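Long-range contacts in putative aminotransferase (Actinomadura melliaura, PDB 4ZWV), which probably acts as a pyridoxal 5'-phosphate-dependent sugar aminotransferase in making the aminopentose of the indolocarbazole AT2433: residues Asn180-Ser185 and Leu199-Gly204; Val51-Ser56 and Trp239-Leu244. All coordinates share one frame; numbering follows the deposited sequence.

Contact 1: residues Asn180-Ser185 and Leu199-Gly204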
ATOM      1  N   ASN A 180     -10.675  -6.891 -20.410  1.00 10.05           N
ATOM      2  CA  ASN A 180     -10.224  -7.373 -19.110  1.00  9.39           C
ATOM      3  C   ASN A 180      -9.774  -6.221 -18.235  1.00 10.61           C
ATOM      4  O   ASN A 180      -9.324  -5.187 -18.745  1.00 12.57           O
ATOM      5  CB  ASN A 180      -9.045  -8.345 -19.232  1.00 10.29           C
ATOM      6  CG  ASN A 180      -9.292  -9.441 -20.226  1.00  8.90           C
ATOM      7  OD1 ASN A 180     -10.310 -10.134 -20.163  1.00 11.20           O
ATOM      8  ND2 ASN A 180      -8.363  -9.600 -21.172  1.00 11.97           N
HETATM    9  N   MSE A 181      -9.860  -6.411 -16.926  1.00 10.07           N
HETATM   10  CA  MSE A 181      -9.174  -5.515 -16.008  1.00  8.26           C
HETATM   11  C   MSE A 181      -7.686  -5.561 -16.274  1.00  8.94           C
HETATM   12  O   MSE A 181      -7.127  -6.637 -16.493  1.00 11.08           O
HETATM   13  CB  MSE A 181      -9.455  -5.895 -14.550  1.00  9.67           C
HETATM   14  CG  MSE A 181     -10.896  -5.633 -14.135  1.00  9.27           C
HETATM   15 SE   MSE A 181     -11.130  -5.783 -12.220  0.61 14.65          SE
HETATM   16  CE  MSE A 181     -11.347  -7.708 -12.156  1.00 13.92           C
ATOM     17  N   CYS A 182      -7.050  -4.394 -16.253  1.00  9.10           N
ATOM     18  CA  CYS A 182      -5.610  -4.281 -16.475  1.00  9.17           C
ATOM     19  C   CYS A 182      -4.982  -3.507 -15.350  1.00  9.38           C
ATOM     20  O   CYS A 182      -5.587  -2.563 -14.843  1.00  8.60           O
ATOM     21  CB  CYS A 182      -5.297  -3.553 -17.770  1.00  7.06           C
ATOM     22  SG  CYS A 182      -5.802  -4.459 -19.214  1.00 10.90           S
ATOM     23  N   VAL A 183      -3.774  -3.896 -14.967  1.00  7.88           N
ATOM     24  CA  VAL A 183      -3.034  -3.136 -13.955  1.00  7.12           C
ATOM     25  C   VAL A 183      -1.686  -2.702 -14.497  1.00  9.73           C
ATOM     26  O   VAL A 183      -0.856  -3.531 -14.872  1.00 11.03           O
ATOM     27  CB  VAL A 183      -2.807  -3.928 -12.644  1.00  8.30           C
ATOM     28  CG1 VAL A 183      -2.066  -3.034 -11.620  1.00  9.17           C
ATOM     29  CG2 VAL A 183      -4.140  -4.424 -12.071  1.00 10.12           C
ATOM     30  N   PHE A 184      -1.492  -1.389 -14.563  1.00  8.18           N
ATOM     31  CA  PHE A 184      -0.206  -0.815 -14.932  1.00  8.38           C
ATOM     32  C   PHE A 184       0.575  -0.423 -13.684  1.00  7.68           C
ATOM     33  O   PHE A 184      -0.020  -0.145 -12.652  1.00  8.85           O
ATOM     34  CB  PHE A 184      -0.413   0.408 -15.822  1.00  8.22           C
ATOM     35  CG  PHE A 184      -1.050   0.086 -17.143  1.00  8.84           C
ATOM     36  CD1 PHE A 184      -2.432   0.100 -17.284  1.00 10.91           C
ATOM     37  CD2 PHE A 184      -0.264  -0.242 -18.236  1.00  9.76           C
ATOM     38  CE1 PHE A 184      -3.029  -0.195 -18.511  1.00 10.53           C
ATOM     39  CE2 PHE A 184      -0.851  -0.541 -19.470  1.00 10.99           C
ATOM     40  CZ  PHE A 184      -2.231  -0.513 -19.608  1.00 10.55           C
ATOM     41  N   SER A 185       1.901  -0.432 -13.788  1.00  8.26           N
ATOM     42  CA  SER A 185       2.774  -0.013 -12.691  1.00  7.38           C
ATOM     43  C   SER A 185       3.549   1.239 -13.053  1.00  8.87           C
ATOM     44  O   SER A 185       4.104   1.327 -14.160  1.00  9.71           O
ATOM     45  CB  SER A 185       3.774  -1.108 -12.331  1.00  9.24           C
ATOM     46  OG  SER A 185       4.764  -0.581 -11.439  1.00  9.47           O
ATOM     47  N   LEU A 199      -2.129   1.935 -12.089  1.00  8.92           N
ATOM     48  CA  LEU A 199      -3.408   2.265 -12.700  1.00  9.05           C
ATOM     49  C   LEU A 199      -4.179   0.987 -12.919  1.00 10.21           C
ATOM     50  O   LEU A 199      -3.677   0.058 -13.556  1.00 12.03           O
ATOM     51  CB  LEU A 199      -3.205   2.994 -14.038  1.00  9.28           C
ATOM     52  CG  LEU A 199      -4.473   3.608 -14.621  1.00  9.76           C
ATOM     53  CD1 LEU A 199      -4.864   4.869 -13.843  1.00 10.72           C
ATOM     54  CD2 LEU A 199      -4.256   3.926 -16.110  1.00 11.44           C
ATOM     55  N   LEU A 200      -5.391   0.936 -12.385  1.00  7.94           N
ATOM     56  CA  LEU A 200      -6.317  -0.155 -12.668  1.00  8.07           C
ATOM     57  C   LEU A 200      -7.311   0.322 -13.706  1.00 10.56           C
ATOM     58  O   LEU A 200      -7.974   1.346 -13.504  1.00 10.32           O
ATOM     59  CB  LEU A 200      -7.037  -0.583 -11.391  1.00  7.30           C
ATOM     60  CG  LEU A 200      -8.189  -1.568 -11.566  1.00  8.28           C
ATOM     61  CD1 LEU A 200      -7.674  -2.903 -12.128  1.00 10.85           C
ATOM     62  CD2 LEU A 200      -8.851  -1.777 -10.214  1.00 11.55           C
ATOM     63  N   THR A 201      -7.396  -0.377 -14.832  1.00  9.19           N
ATOM     64  CA  THR A 201      -8.399  -0.016 -15.832  1.00  8.68           C
ATOM     65  C   THR A 201      -9.492  -1.066 -15.816  1.00 10.21           C
ATOM     66  O   THR A 201      -9.221  -2.246 -15.579  1.00 10.30           O
ATOM     67  CB  THR A 201      -7.809   0.126 -17.252  1.00 12.87           C
ATOM     68  OG1 THR A 201      -7.481  -1.164 -17.787  1.00 15.11           O
ATOM     69  CG2 THR A 201      -6.568   1.010 -17.249  1.00 15.55           C
ATOM     70  N   LEU A 202     -10.727  -0.620 -16.046  1.00 10.05           N
ATOM     71  CA  LEU A 202     -11.898  -1.488 -15.976  1.00  9.83           C
ATOM     72  C   LEU A 202     -12.609  -1.551 -17.311  1.00 10.80           C
ATOM     73  O   LEU A 202     -12.654  -0.564 -18.046  1.00 12.44           O
ATOM     74  CB  LEU A 202     -12.890  -1.008 -14.907  1.00 11.14           C
ATOM     75  CG  LEU A 202     -12.454  -0.960 -13.441  1.00  9.46           C
ATOM     76  CD1 LEU A 202     -11.753  -2.240 -13.021  1.00 10.85           C
ATOM     77  CD2 LEU A 202     -11.571   0.265 -13.162  1.00 12.03           C
ATOM     78  N   PRO A 203     -13.201  -2.712 -17.616  1.00 12.22           N
ATOM     79  CA  PRO A 203     -13.937  -2.886 -18.873  1.00 12.28           C
ATOM     80  C   PRO A 203     -15.404  -2.450 -18.807  1.00 15.73           C
ATOM     81  O   PRO A 203     -16.082  -2.433 -19.840  1.00 18.46           O
ATOM     82  CB  PRO A 203     -13.831  -4.392 -19.115  1.00 14.02           C
ATOM     83  CG  PRO A 203     -13.746  -4.978 -17.750  1.00 15.96           C
ATOM     84  CD  PRO A 203     -12.941  -3.994 -16.937  1.00 12.82           C
ATOM     85  N   GLY A 204     -15.895  -2.115 -17.622  1.00 12.79           N
ATOM     86  CA  GLY A 204     -17.282  -1.708 -17.477  1.00 14.10           C
ATOM     87  C   GLY A 204     -17.509  -0.743 -16.328  1.00 13.08           C
ATOM     88  O   GLY A 204     -16.678  -0.624 -15.415  1.00 12.99           O
TER
HETATM   89  O   HOH W   1      -9.742  -2.533 -18.778  1.00 15.03           O
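V183 and L200 form the non-hydrogen-bonded pair between two antiparallel strands, 181-185 and 199-201. These are neighbours in the seven-stranded mixed sheet characteristic of the large domain of fold type I pyridoxal-phosphate enzymes. The hydrogen-bonded pairs lie on either side. F184 N donates to L199 O (2.8 Å, 164° at the hydrogen) and F184 O accepts from L199 N, and C182 and T201 exchange two more. Packing is tight on the face that carries V183 and L200, which helices 57-66 and 205-214 cover. L200 CD1 touches V183 CG2 at 3.8 Å and also comes within 3.4 Å of C182 O. Farther along the same face, M181 CG reaches L202 CD1 (3.7 Å), the two side chains crossing obliquely. On the other face, helix 33-46 lies against L199, T201 and F184. T201 CG2 meets the F184 ring in its plane, at the edge atom CE1 (3.9 Å), while W166 makes an edge-to-face contact with that ring. At the far end of the strand S185 OG binds the phosphate oxygen OP1 of the modified lysine at position 190. The end with N180 and P203 is looser and partly exposed: P203 CD rests on M181 CG, and N180 hydrogen-bonds through ND2 to E160 OE2 and through OD1 to a glycerol, probably from the crystallisation liquor. Here a water bridges the two segments. With T201 OG1 between the backbone N and the carbonyl carbon (chi1 73°), the water accepts from T201 OG1 at 2.8 Å and donates to N180 O at 2.7 Å.

Contact 2: residues Val51-Ser56 and Trp239-Leu244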
ATOM      1  N   VAL A  51     -10.476   4.544 -15.709  1.00 12.01           N
ATOM      2  CA  VAL A  51      -9.166   4.289 -15.136  1.00 10.95           C
ATOM      3  C   VAL A  51      -9.123   4.785 -13.700  1.00 13.24           C
ATOM      4  O   VAL A  51      -9.690   5.824 -13.363  1.00 17.81           O
ATOM      5  CB  VAL A  51      -8.023   4.939 -15.961  1.00 13.68           C
ATOM      6  CG1 VAL A  51      -8.062   4.445 -17.411  1.00 17.51           C
ATOM      7  CG2 VAL A  51      -8.081   6.470 -15.913  1.00 17.78           C
ATOM      8  N   VAL A  52      -8.458   4.007 -12.863  1.00  8.78           N
ATOM      9  CA  VAL A  52      -8.433   4.254 -11.428  1.00  9.60           C
ATOM     10  C   VAL A  52      -6.988   4.253 -10.960  1.00  9.42           C
ATOM     11  O   VAL A  52      -6.335   3.214 -10.962  1.00  8.71           O
ATOM     12  CB  VAL A  52      -9.251   3.172 -10.698  1.00  9.50           C
ATOM     13  CG1 VAL A  52      -9.180   3.349  -9.204  1.00 11.13           C
ATOM     14  CG2 VAL A  52     -10.704   3.196 -11.205  1.00 13.11           C
ATOM     15  N   SER A  53      -6.467   5.417 -10.573  1.00  7.70           N
ATOM     16  CA  SER A  53      -5.103   5.451 -10.046  1.00  8.11           C
ATOM     17  C   SER A  53      -5.037   4.772  -8.682  1.00  8.28           C
ATOM     18  O   SER A  53      -5.978   4.840  -7.876  1.00  8.31           O
ATOM     19  CB  SER A  53      -4.573   6.887  -9.957  1.00  9.22           C
ATOM     20  OG  SER A  53      -5.376   7.687  -9.097  1.00  9.16           O
ATOM     21  N   VAL A  54      -3.920   4.100  -8.451  1.00  7.97           N
ATOM     22  CA  VAL A  54      -3.709   3.355  -7.222  1.00  8.87           C
ATOM     23  C   VAL A  54      -2.277   3.549  -6.720  1.00  7.45           C
ATOM     24  O   VAL A  54      -1.438   4.116  -7.408  1.00  8.46           O
ATOM     25  CB  VAL A  54      -4.007   1.845  -7.425  1.00  7.90           C
ATOM     26  CG1 VAL A  54      -5.496   1.619  -7.617  1.00  9.41           C
ATOM     27  CG2 VAL A  54      -3.216   1.273  -8.590  1.00  8.55           C
ATOM     28  N   HIS A  55      -2.017   3.076  -5.505  1.00  8.19           N
ATOM     29  CA  HIS A  55      -0.734   3.239  -4.831  1.00  9.87           C
ATOM     30  C   HIS A  55       0.454   2.624  -5.575  1.00  7.61           C
ATOM     31  O   HIS A  55       1.563   3.148  -5.544  1.00 10.80           O
ATOM     32  CB  HIS A  55      -0.865   2.623  -3.416  1.00 12.38           C
ATOM     33  CG  HIS A  55       0.410   2.081  -2.843  1.00 13.45           C
ATOM     34  ND1 HIS A  55       0.612   0.729  -2.645  1.00 22.68           N
ATOM     35  CD2 HIS A  55       1.530   2.696  -2.401  1.00 16.99           C
ATOM     36  CE1 HIS A  55       1.805   0.538  -2.112  1.00 25.64           C
ATOM     37  NE2 HIS A  55       2.385   1.715  -1.956  1.00 22.35           N
ATOM     38  N   SER A  56       0.199   1.494  -6.216  1.00  7.73           N
ATOM     39  CA  SER A  56       1.235   0.692  -6.849  1.00  9.13           C
ATOM     40  C   SER A  56       0.548  -0.318  -7.740  1.00  7.36           C
ATOM     41  O   SER A  56      -0.655  -0.560  -7.603  1.00  9.06           O
ATOM     42  CB  SER A  56       2.091  -0.025  -5.797  1.00  9.73           C
ATOM     43  OG  SER A  56       1.266  -0.910  -5.042  1.00  9.72           O
ATOM     44  N   TRP A 239      -5.544   1.924  -0.941  1.00  8.76           N
ATOM     45  CA  TRP A 239      -4.998   1.475  -2.201  1.00  7.36           C
ATOM     46  C   TRP A 239      -4.878   2.597  -3.219  1.00  9.25           C
ATOM     47  O   TRP A 239      -4.445   2.357  -4.341  1.00 10.19           O
ATOM     48  CB  TRP A 239      -5.881   0.374  -2.785  1.00  7.62           C
ATOM     49  CG  TRP A 239      -5.752  -0.972  -2.092  1.00  8.77           C
ATOM     50  CD1 TRP A 239      -4.610  -1.569  -1.646  1.00 10.91           C
ATOM     51  CD2 TRP A 239      -6.820  -1.897  -1.828  1.00  8.03           C
ATOM     52  NE1 TRP A 239      -4.903  -2.810  -1.105  1.00 12.41           N
ATOM     53  CE2 TRP A 239      -6.251  -3.032  -1.214  1.00 10.28           C
ATOM     54  CE3 TRP A 239      -8.202  -1.867  -2.044  1.00  9.23           C
ATOM     55  CZ2 TRP A 239      -7.016  -4.124  -0.804  1.00 13.67           C
ATOM     56  CZ3 TRP A 239      -8.962  -2.961  -1.644  1.00 10.77           C
ATOM     57  CH2 TRP A 239      -8.365  -4.072  -1.034  1.00 11.72           C
ATOM     58  N   HIS A 240      -5.267   3.806  -2.838  1.00  8.76           N
ATOM     59  CA  HIS A 240      -5.276   4.924  -3.782  1.00  9.80           C
ATOM     60  C   HIS A 240      -3.904   5.577  -3.977  1.00  8.68           C
ATOM     61  O   HIS A 240      -2.945   5.294  -3.248  1.00 10.52           O
ATOM     62  CB  HIS A 240      -6.300   5.980  -3.334  1.00  9.45           C
ATOM     63  CG  HIS A 240      -5.908   6.723  -2.097  1.00  9.25           C
ATOM     64  ND1 HIS A 240      -6.493   7.917  -1.743  1.00 13.65           N
ATOM     65  CD2 HIS A 240      -5.016   6.435  -1.121  1.00 14.43           C
ATOM     66  CE1 HIS A 240      -5.963   8.346  -0.610  1.00 12.78           C
ATOM     67  NE2 HIS A 240      -5.060   7.469  -0.213  1.00 15.65           N
HETATM   68  N   MSE A 241      -3.839   6.418  -5.007  1.00  8.04           N
HETATM   69  CA  MSE A 241      -2.703   7.300  -5.261  1.00  8.80           C
HETATM   70  C   MSE A 241      -3.024   8.697  -4.731  1.00  8.45           C
HETATM   71  O   MSE A 241      -4.184   9.126  -4.786  1.00 10.37           O
HETATM   72  CB  MSE A 241      -2.405   7.374  -6.769  1.00  9.13           C
HETATM   73  CG  MSE A 241      -1.204   8.250  -7.104  1.00  9.32           C
HETATM   74 SE   MSE A 241      -0.987   8.556  -9.003  0.62 13.74          SE
HETATM   75  CE  MSE A 241      -0.662   6.723  -9.583  1.00 10.66           C
ATOM     76  N   THR A 242      -2.007   9.416  -4.254  1.00  8.62           N
ATOM     77  CA  THR A 242      -2.194  10.789  -3.803  1.00  8.97           C
ATOM     78  C   THR A 242      -1.511  11.783  -4.742  1.00  9.73           C
ATOM     79  O   THR A 242      -0.802  11.384  -5.678  1.00 10.65           O
ATOM     80  CB  THR A 242      -1.646  10.978  -2.403  1.00 12.34           C
ATOM     81  OG1 THR A 242      -0.246  10.677  -2.426  1.00 17.51           O
ATOM     82  CG2 THR A 242      -2.359  10.045  -1.435  1.00 14.08           C
ATOM     83  N   ASP A 243      -1.725  13.073  -4.489  1.00 11.56           N
ATOM     84  CA  ASP A 243      -1.281  14.103  -5.435  1.00 11.01           C
ATOM     85  C   ASP A 243       0.236  14.222  -5.564  1.00 10.79           C
ATOM     86  O   ASP A 243       0.723  14.597  -6.629  1.00 11.85           O
ATOM     87  CB  ASP A 243      -1.873  15.469  -5.053  1.00 12.09           C
ATOM     88  CG  ASP A 243      -3.252  15.701  -5.661  1.00 13.72           C
ATOM     89  OD1 ASP A 243      -3.914  14.715  -6.073  1.00 12.34           O
ATOM     90  OD2 ASP A 243      -3.686  16.870  -5.714  1.00 15.23           O
ATOM     91  N   LEU A 244       0.993  13.903  -4.513  1.00 10.32           N
ATOM     92  CA  LEU A 244       2.455  13.941  -4.615  1.00 11.13           C
ATOM     93  C   LEU A 244       2.943  13.048  -5.756  1.00 11.47           C
ATOM     94  O   LEU A 244       3.760  13.462  -6.604  1.00 12.67           O
ATOM     95  CB  LEU A 244       3.104  13.513  -3.300  1.00 15.66           C
ATOM     96  CG  LEU A 244       4.618  13.314  -3.280  1.00 21.73           C
ATOM     97  CD1 LEU A 244       5.360  14.622  -3.578  1.00 21.09           C
ATOM     98  CD2 LEU A 244       5.051  12.729  -1.940  1.00 27.13           C
TER
HETATM   99  O   HOH W   2      -6.065   7.715  -6.310  1.00 10.60           O
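H55 and W239 share the one direct hydrogen bond between 51-56 and 239-244. H55 N donates to W239 O over 2.8 Å with 155° at the hydrogen, approaching from above the carbonyl plane, 46° out of it. The same carbonyl oxygen is also met by carbon atoms: V54 CB lies 3.2 Å from W239 O, and V54 CG1 touches it too. Selenomethionine M241 supplies much of the remaining van der Waals contact, and H55 CB lies against H240 O. The M241 CG stands anti to the backbone N (chi1 -178°), and the chain bends at chi3, with two of its carbons against one carbonyl: both M241 CB and M241 CE lie 3.5 Å from V54 O. M241 CE also touches S53 CB at 3.9 Å. In the fold, 51-54 is an outermost strand of the chain's main sheet and runs into helix 57-66, whose N-cap is S56; S56 OG bonds to S59 N, and the helix begins with the cofactor-binding residues G57 and T58. One water links the two segments, donating to S53 OG (2.9 Å) and to M241 O (2.8 Å). S53 OG has a second partner in E39 OE2, on helix 33-46. An aromatic contact extends to the second subunit: the imidazole of H55, tied through ND1 to S59 OG, meets that of H55 of the second subunit with the ring planes at about 40°.

Overall arrangement
The centres of contact 1 and contact 2 lie about 13 Å apart, and strands 199-201 and 51-54 join them as neighbours in one sheet. L200 O and V52 N, 2.8 Å apart, probably form a hydrogen bond. L202 CD2 packs on V52 CG2 at 3.6 Å, and L199 CD1 lies 3.6 Å from V52 O. Along the chain, contact 1 is nested within the loop that contact 2 closes. Both lie near the cofactor site: contact 1 contains S185, and the side chain of V183 is about 4 Å from G57, whereas that of V54 in contact 2 is about 5 Å from the same glycine. No other chain of the assembly touches the segments of contact 1, whereas contact 2 meets one.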